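Local coordinates for protein rhino (Drosophila simulans, PDB 5XYW) that probably helps mark germline piRNA source loci as an HP1-family chromatin protein, its chromo shadow domain pairing with a second copy and contacting another protein, at residues Val43-Lys46 / Tyr47-Ala51; Cys22-Met25 / Lys26-Leu30. All coordinates share one frame; numbering follows the deposited sequence.

Contact 1: residues Val43-Lys46 / Tyr47-Ala51; sequences VPMK and YIREA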
ATOM      1  N   VAL A  43      -6.797   6.902   0.115  1.00 57.13           N
ATOM      2  CA  VAL A  43      -6.994   6.736   1.537  1.00 57.71           C
ATOM      3  C   VAL A  43      -5.909   5.817   2.012  1.00 69.25           C
ATOM      4  O   VAL A  43      -5.665   4.801   1.383  1.00 82.43           O
ATOM      5  CB  VAL A  43      -8.372   6.166   1.856  1.00 71.45           C
ATOM      6  CG1 VAL A  43      -8.524   5.957   3.363  1.00 83.01           C
ATOM      7  CG2 VAL A  43      -9.461   7.082   1.311  1.00 60.94           C
ATOM      8  N   PRO A  44      -5.220   6.184   3.099  1.00 77.99           N
ATOM      9  CA  PRO A  44      -4.181   5.287   3.603  1.00 89.83           C
ATOM     10  C   PRO A  44      -4.738   3.922   4.000  1.00101.83           C
ATOM     11  O   PRO A  44      -5.821   3.822   4.580  1.00102.36           O
ATOM     12  CB  PRO A  44      -3.628   6.042   4.817  1.00 85.14           C
ATOM     13  CG  PRO A  44      -3.922   7.451   4.542  1.00 73.18           C
ATOM     14  CD  PRO A  44      -5.222   7.473   3.811  1.00 74.53           C
ATOM     15  N   MET A  45      -3.988   2.887   3.644  1.00116.56           N
ATOM     16  CA  MET A  45      -4.338   1.499   3.908  1.00120.41           C
ATOM     17  C   MET A  45      -4.811   1.235   5.331  1.00115.12           C
ATOM     18  O   MET A  45      -5.795   0.550   5.542  1.00116.78           O
ATOM     19  CB  MET A  45      -3.133   0.614   3.609  1.00126.85           C
ATOM     20  CG  MET A  45      -3.092  -0.663   4.420  1.00132.60           C
ATOM     21  SD  MET A  45      -4.310  -1.892   3.927  1.00 62.88           S
ATOM     22  CE  MET A  45      -3.174  -3.270   3.751  1.00 80.73           C
ATOM     23  N   LYS A  46      -4.087   1.773   6.301  1.00101.97           N
ATOM     24  CA  LYS A  46      -4.363   1.530   7.707  1.00 98.98           C
ATOM     25  C   LYS A  46      -5.772   1.960   8.100  1.00106.17           C
ATOM     26  O   LYS A  46      -6.525   1.209   8.740  1.00118.85           O
ATOM     27  CB  LYS A  46      -3.314   2.253   8.545  1.00106.17           C
ATOM     28  CG  LYS A  46      -1.907   2.145   7.934  1.00111.73           C
ATOM     29  CD  LYS A  46      -0.832   2.841   8.766  1.00110.90           C
ATOM     30  CE  LYS A  46       0.570   2.504   8.245  1.00108.61           C
ATOM     31  NZ  LYS A  46       1.655   3.322   8.878  1.00100.11           N
ATOM     32  N   TYR A  47      -6.140   3.166   7.695  1.00103.20           N
ATOM     33  CA  TYR A  47      -7.465   3.698   7.991  1.00100.39           C
ATOM     34  C   TYR A  47      -8.554   2.786   7.434  1.00 93.93           C
ATOM     35  O   TYR A  47      -9.425   2.301   8.159  1.00 93.85           O
ATOM     36  CB  TYR A  47      -7.636   5.106   7.403  1.00106.56           C
ATOM     37  CG  TYR A  47      -6.744   6.193   7.970  1.00106.12           C
ATOM     38  CD1 TYR A  47      -5.563   5.892   8.635  1.00105.01           C
ATOM     39  CD2 TYR A  47      -7.093   7.533   7.835  1.00114.67           C
ATOM     40  CE1 TYR A  47      -4.746   6.892   9.145  1.00101.13           C
ATOM     41  CE2 TYR A  47      -6.283   8.540   8.345  1.00115.41           C
ATOM     42  CZ  TYR A  47      -5.107   8.212   8.998  1.00108.49           C
ATOM     43  OH  TYR A  47      -4.287   9.201   9.510  1.00111.47           O
ATOM     44  N   ILE A  48      -8.484   2.562   6.130  1.00 91.20           N
ATOM     45  CA  ILE A  48      -9.502   1.809   5.426  1.00 93.95           C
ATOM     46  C   ILE A  48      -9.583   0.384   5.988  1.00 91.85           C
ATOM     47  O   ILE A  48     -10.655  -0.192   6.101  1.00 82.26           O
ATOM     48  CB  ILE A  48      -9.207   1.803   3.902  1.00 85.91           C
ATOM     49  CG1 ILE A  48     -10.435   1.417   3.088  1.00 80.02           C
ATOM     50  CG2 ILE A  48      -8.019   0.932   3.566  1.00 91.80           C
ATOM     51  CD1 ILE A  48     -11.313   2.594   2.772  1.00 87.61           C
ATOM     52  N   ARG A  49      -8.438  -0.146   6.395  1.00100.00           N
ATOM     53  CA  ARG A  49      -8.324  -1.537   6.794  1.00103.53           C
ATOM     54  C   ARG A  49      -8.843  -1.732   8.193  1.00100.51           C
ATOM     55  O   ARG A  49      -9.237  -2.825   8.550  1.00106.10           O
ATOM     56  CB  ARG A  49      -6.873  -2.014   6.723  1.00112.19           C
ATOM     57  CG  ARG A  49      -6.080  -1.641   7.950  1.00114.03           C
ATOM     58  CD  ARG A  49      -4.660  -2.131   7.926  1.00115.96           C
ATOM     59  NE  ARG A  49      -4.276  -2.552   9.267  1.00117.94           N
ATOM     60  CZ  ARG A  49      -3.034  -2.826   9.632  1.00117.88           C
ATOM     61  NH1 ARG A  49      -2.060  -2.711   8.750  1.00106.54           N
ATOM     62  NH2 ARG A  49      -2.770  -3.211  10.873  1.00130.25           N
ATOM     63  N   GLU A  50      -8.821  -0.694   9.013  1.00 98.70           N
ATOM     64  CA  GLU A  50      -9.521  -0.837  10.277  1.00101.41           C
ATOM     65  C   GLU A  50     -11.009  -0.678  10.009  1.00 93.65           C
ATOM     66  O   GLU A  50     -11.814  -1.484  10.450  1.00 94.26           O
ATOM     67  CB  GLU A  50      -9.031   0.176  11.308  1.00114.69           C
ATOM     68  CG  GLU A  50      -7.667  -0.154  11.900  1.00126.84           C
ATOM     69  CD  GLU A  50      -7.076   1.011  12.678  1.00137.93           C
ATOM     70  OE1 GLU A  50      -7.675   2.110  12.661  1.00140.87           O
ATOM     71  OE2 GLU A  50      -6.011   0.831  13.305  1.00141.21           O
ATOM     72  N   ALA A  51     -11.364   0.345   9.243  1.00 95.48           N
ATOM     73  CA  ALA A  51     -12.768   0.637   8.977  1.00 93.79           C
ATOM     74  C   ALA A  51     -13.517  -0.518   8.281  1.00 90.47           C
ATOM     75  O   ALA A  51     -14.548  -0.971   8.771  1.00 86.14           O
ATOM     76  CB  ALA A  51     -12.869   1.912   8.156  1.00 93.97           C
TER

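Contact 2: residues Cys22-Met25 / Lys26-Leu30; sequences CYQM and KELFL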
ATOM      1  N   CYS A  22      -4.480   0.449  -6.013  1.00 60.35           N
ATOM      2  CA  CYS A  22      -3.619   0.792  -4.889  1.00 61.72           C
ATOM      3  C   CYS A  22      -2.249   1.297  -5.346  1.00 57.16           C
ATOM      4  O   CYS A  22      -1.841   1.062  -6.485  1.00 56.87           O
ATOM      5  CB  CYS A  22      -3.463  -0.421  -3.964  1.00 54.38           C
ATOM      6  SG  CYS A  22      -2.164  -1.540  -4.516  1.00 66.90           S
ATOM      7  N   TYR A  23      -1.545   2.004  -4.460  1.00 56.11           N
ATOM      8  CA  TYR A  23      -0.169   2.438  -4.741  1.00 54.41           C
ATOM      9  C   TYR A  23       0.660   2.513  -3.455  1.00 55.15           C
ATOM     10  O   TYR A  23       0.309   3.169  -2.474  1.00 57.63           O
ATOM     11  CB  TYR A  23      -0.147   3.789  -5.482  1.00 54.43           C
ATOM     12  CG  TYR A  23       1.236   4.167  -5.952  1.00 58.38           C
ATOM     13  CD1 TYR A  23       1.858   3.462  -6.978  1.00 59.05           C
ATOM     14  CD2 TYR A  23       1.950   5.206  -5.344  1.00 67.45           C
ATOM     15  CE1 TYR A  23       3.161   3.780  -7.394  1.00 57.66           C
ATOM     16  CE2 TYR A  23       3.235   5.543  -5.765  1.00 63.05           C
ATOM     17  CZ  TYR A  23       3.835   4.819  -6.780  1.00 60.91           C
ATOM     18  OH  TYR A  23       5.106   5.161  -7.174  1.00 72.21           O
ATOM     19  N   GLN A  24       1.770   1.802  -3.470  1.00 54.79           N
ATOM     20  CA  GLN A  24       2.590   1.669  -2.283  1.00 63.03           C
ATOM     21  C   GLN A  24       3.663   2.729  -2.239  1.00 68.64           C
ATOM     22  O   GLN A  24       4.528   2.752  -3.105  1.00 69.92           O
ATOM     23  CB  GLN A  24       3.243   0.282  -2.237  1.00 63.24           C
ATOM     24  CG  GLN A  24       4.188   0.084  -1.086  1.00 63.61           C
ATOM     25  CD  GLN A  24       3.453  -0.106   0.216  1.00 75.44           C
ATOM     26  OE1 GLN A  24       2.557  -0.944   0.314  1.00 73.66           O
ATOM     27  NE2 GLN A  24       3.806   0.689   1.221  1.00 80.24           N
ATOM     28  N   MET A  25       3.603   3.602  -1.234  1.00 76.58           N
ATOM     29  CA  MET A  25       4.701   4.530  -0.924  1.00 75.67           C
ATOM     30  C   MET A  25       5.198   4.219   0.494  1.00 82.81           C
ATOM     31  O   MET A  25       5.126   3.067   0.929  1.00 92.44           O
ATOM     32  CB  MET A  25       4.250   5.993  -1.058  1.00 70.24           C
ATOM     33  CG  MET A  25       3.635   6.308  -2.407  1.00 74.69           C
ATOM     34  SD  MET A  25       3.242   8.041  -2.765  1.00 49.82           S
ATOM     35  CE  MET A  25       4.793   8.823  -2.324  1.00 90.23           C
ATOM     36  N   LYS A  26       5.697   5.222   1.214  1.00 76.30           N
ATOM     37  CA  LYS A  26       5.953   5.067   2.648  1.00 78.20           C
ATOM     38  C   LYS A  26       4.690   4.516   3.291  1.00 80.94           C
ATOM     39  O   LYS A  26       4.737   3.692   4.189  1.00 94.40           O
ATOM     40  CB  LYS A  26       6.350   6.392   3.310  1.00 77.25           C
ATOM     41  CG  LYS A  26       5.537   7.604   2.811  1.00 94.35           C
ATOM     42  CD  LYS A  26       5.870   8.911   3.552  1.00108.11           C
ATOM     43  CE  LYS A  26       5.337   8.923   4.990  1.00113.89           C
ATOM     44  NZ  LYS A  26       5.545  10.250   5.665  1.00108.76           N
ATOM     45  N   GLU A  27       3.550   4.987   2.820  1.00 74.22           N
ATOM     46  CA  GLU A  27       2.304   4.391   3.203  1.00 74.30           C
ATOM     47  C   GLU A  27       1.669   3.768   1.970  1.00 72.98           C
ATOM     48  O   GLU A  27       1.918   4.201   0.842  1.00 69.13           O
ATOM     49  CB  GLU A  27       1.389   5.417   3.860  1.00 67.96           C
ATOM     50  CG  GLU A  27       1.755   5.636   5.304  1.00 86.16           C
ATOM     51  CD  GLU A  27       0.772   6.518   6.020  1.00107.41           C
ATOM     52  OE1 GLU A  27      -0.293   6.800   5.436  1.00104.69           O
ATOM     53  OE2 GLU A  27       1.067   6.934   7.164  1.00125.58           O
ATOM     54  N   LEU A  28       0.898   2.711   2.197  1.00 62.54           N
ATOM     55  CA  LEU A  28       0.116   2.106   1.148  1.00 65.79           C
ATOM     56  C   LEU A  28      -1.164   2.923   0.972  1.00 69.70           C
ATOM     57  O   LEU A  28      -1.821   3.299   1.944  1.00 76.78           O
ATOM     58  CB  LEU A  28      -0.179   0.657   1.499  1.00 57.51           C
ATOM     59  CG  LEU A  28      -0.870  -0.257   0.501  1.00 55.19           C
ATOM     60  CD1 LEU A  28      -0.310  -0.128  -0.906  1.00 48.43           C
ATOM     61  CD2 LEU A  28      -0.717  -1.665   0.991  1.00 71.19           C
ATOM     62  N   PHE A  29      -1.501   3.236  -0.265  1.00 65.34           N
ATOM     63  CA  PHE A  29      -2.710   3.998  -0.527  1.00 63.25           C
ATOM     64  C   PHE A  29      -3.692   3.169  -1.306  1.00 57.35           C
ATOM     65  O   PHE A  29      -3.310   2.445  -2.218  1.00 58.53           O
ATOM     66  CB  PHE A  29      -2.402   5.283  -1.299  1.00 70.32           C
ATOM     67  CG  PHE A  29      -2.021   6.418  -0.421  1.00 70.68           C
ATOM     68  CD1 PHE A  29      -2.997   7.127   0.260  1.00 72.42           C
ATOM     69  CD2 PHE A  29      -0.688   6.753  -0.248  1.00 59.93           C
ATOM     70  CE1 PHE A  29      -2.646   8.166   1.095  1.00 80.93           C
ATOM     71  CE2 PHE A  29      -0.326   7.774   0.588  1.00 59.46           C
ATOM     72  CZ  PHE A  29      -1.295   8.497   1.255  1.00 74.55           C
ATOM     73  N   LEU A  30      -4.955   3.271  -0.930  1.00 59.12           N
ATOM     74  CA  LEU A  30      -6.007   2.634  -1.683  1.00 64.47           C
ATOM     75  C   LEU A  30      -6.810   3.723  -2.310  1.00 61.82           C
ATOM     76  O   LEU A  30      -7.143   4.717  -1.670  1.00 62.30           O
ATOM     77  CB  LEU A  30      -6.906   1.740  -0.809  1.00 60.04           C
ATOM     78  CG  LEU A  30      -6.272   0.626   0.030  1.00 56.24           C
ATOM     79  CD1 LEU A  30      -7.342  -0.337   0.422  1.00 62.25           C
ATOM     80  CD2 LEU A  30      -5.135  -0.097  -0.689  1.00 48.30           C
TER

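Contact 1: residues Val43-Lys46 / Tyr47-Ala51
One face of the Tyr47 ring is met by Pro44, whose CB sits 4.3 Å above the ring plane, displaced from the ring centre toward its margin, while the carbonyl carbon of Lys46 lies near the plane at the edge. The Arg49 guanidinium is approached obliquely by CA of Lys46, and CD of Arg49 packs 3.7 Å from that same CA. With a chi1 of 83°, Arg49 carries CG between its backbone N and carbonyl carbon, which lays the start of its side chain against the preceding turn; there SD of Met45 rests 3.8 Å from CB of Arg49, the two side chains crossing at a slant. Val43 CG1 meets Ile48 CB at 4.2 Å on the side packed against strand 28-34. The turn starting at the N-cap Pro44 is closed weakly by Ile48 N to Pro44 O; hydrogen bonds from Arg49 N to Met45 O (2.9 Å) and Glu50 N to Lys46 O (3.0 Å) carry the helix on. The Arg49 guanidinium makes a cation-pi contact with Phe59 of the second subunit, and its NE bonds weakly to Phe60 O there. The contact therefore combines a backbone-bonded helix start and apolar contacts toward the sheet with a cationic group directed across the dimer interface.

Contact 2: residues Cys22-Met25 / Lys26-Leu30
Gln24 and Leu28, a non-hydrogen-bonded antiparallel pair, cross their side chains at about a right angle, with OE1 of Gln24 lying 3.2 Å from CD1 of Leu28 and CB close behind. A bend at chi2 (75°) folds the Gln24 amide back over Leu28 and toward the turn, where NE2 donates to Met25 O at 2.7 Å; OE1 accepts from the backbone N of Gln24 in the second subunit. Replacing Gln24 by an alanine would remove this amide and would probably leave Met25 O without its side-chain donor and that neighbouring N without its acceptor. On the same sheet face CB of Cys22 lies 3.7 Å from CD2 of Leu30. SG of Cys22 comes within 4.3 Å of Leu28 CD1. Tyr23 and Phe29 form the hydrogen-bonded pair of the other face: each backbone N reaches the other's O, both at 2.9 Å, while their rings diverge, and SD of Met25 lies in the plane of the Tyr23 ring at its edge. At the tip, Met25 N donates a hydrogen bond to Glu27 O at 2.7 Å, from above the carbonyl plane. Two short antiparallel strands joined by a tight turn make this the end of a beta hairpin, part of the three-stranded antiparallel sheet of the chromo shadow domain.

The two contacts lie in series along the chain, the hairpin of contact 2 closing before contact 1 opens, with their centres about 11 Å apart. They meet through the sheet, in which strand 28-34 runs between strands 16-24 and 40-44: Leu30 O probably accepts from Val43 N and Leu28 O from Met45 N, each pair 2.8 Å apart. The second of these reaches the first residue of helix 45-51, so the helix start is probably tied to the hairpin. Leu30 CD1 also packs on Ile48 CG2 at 3.5 Å. Both contacts touch the second subunit, which places the hairpin end and the short helix together at the dimer interface of the chromo shadow domain.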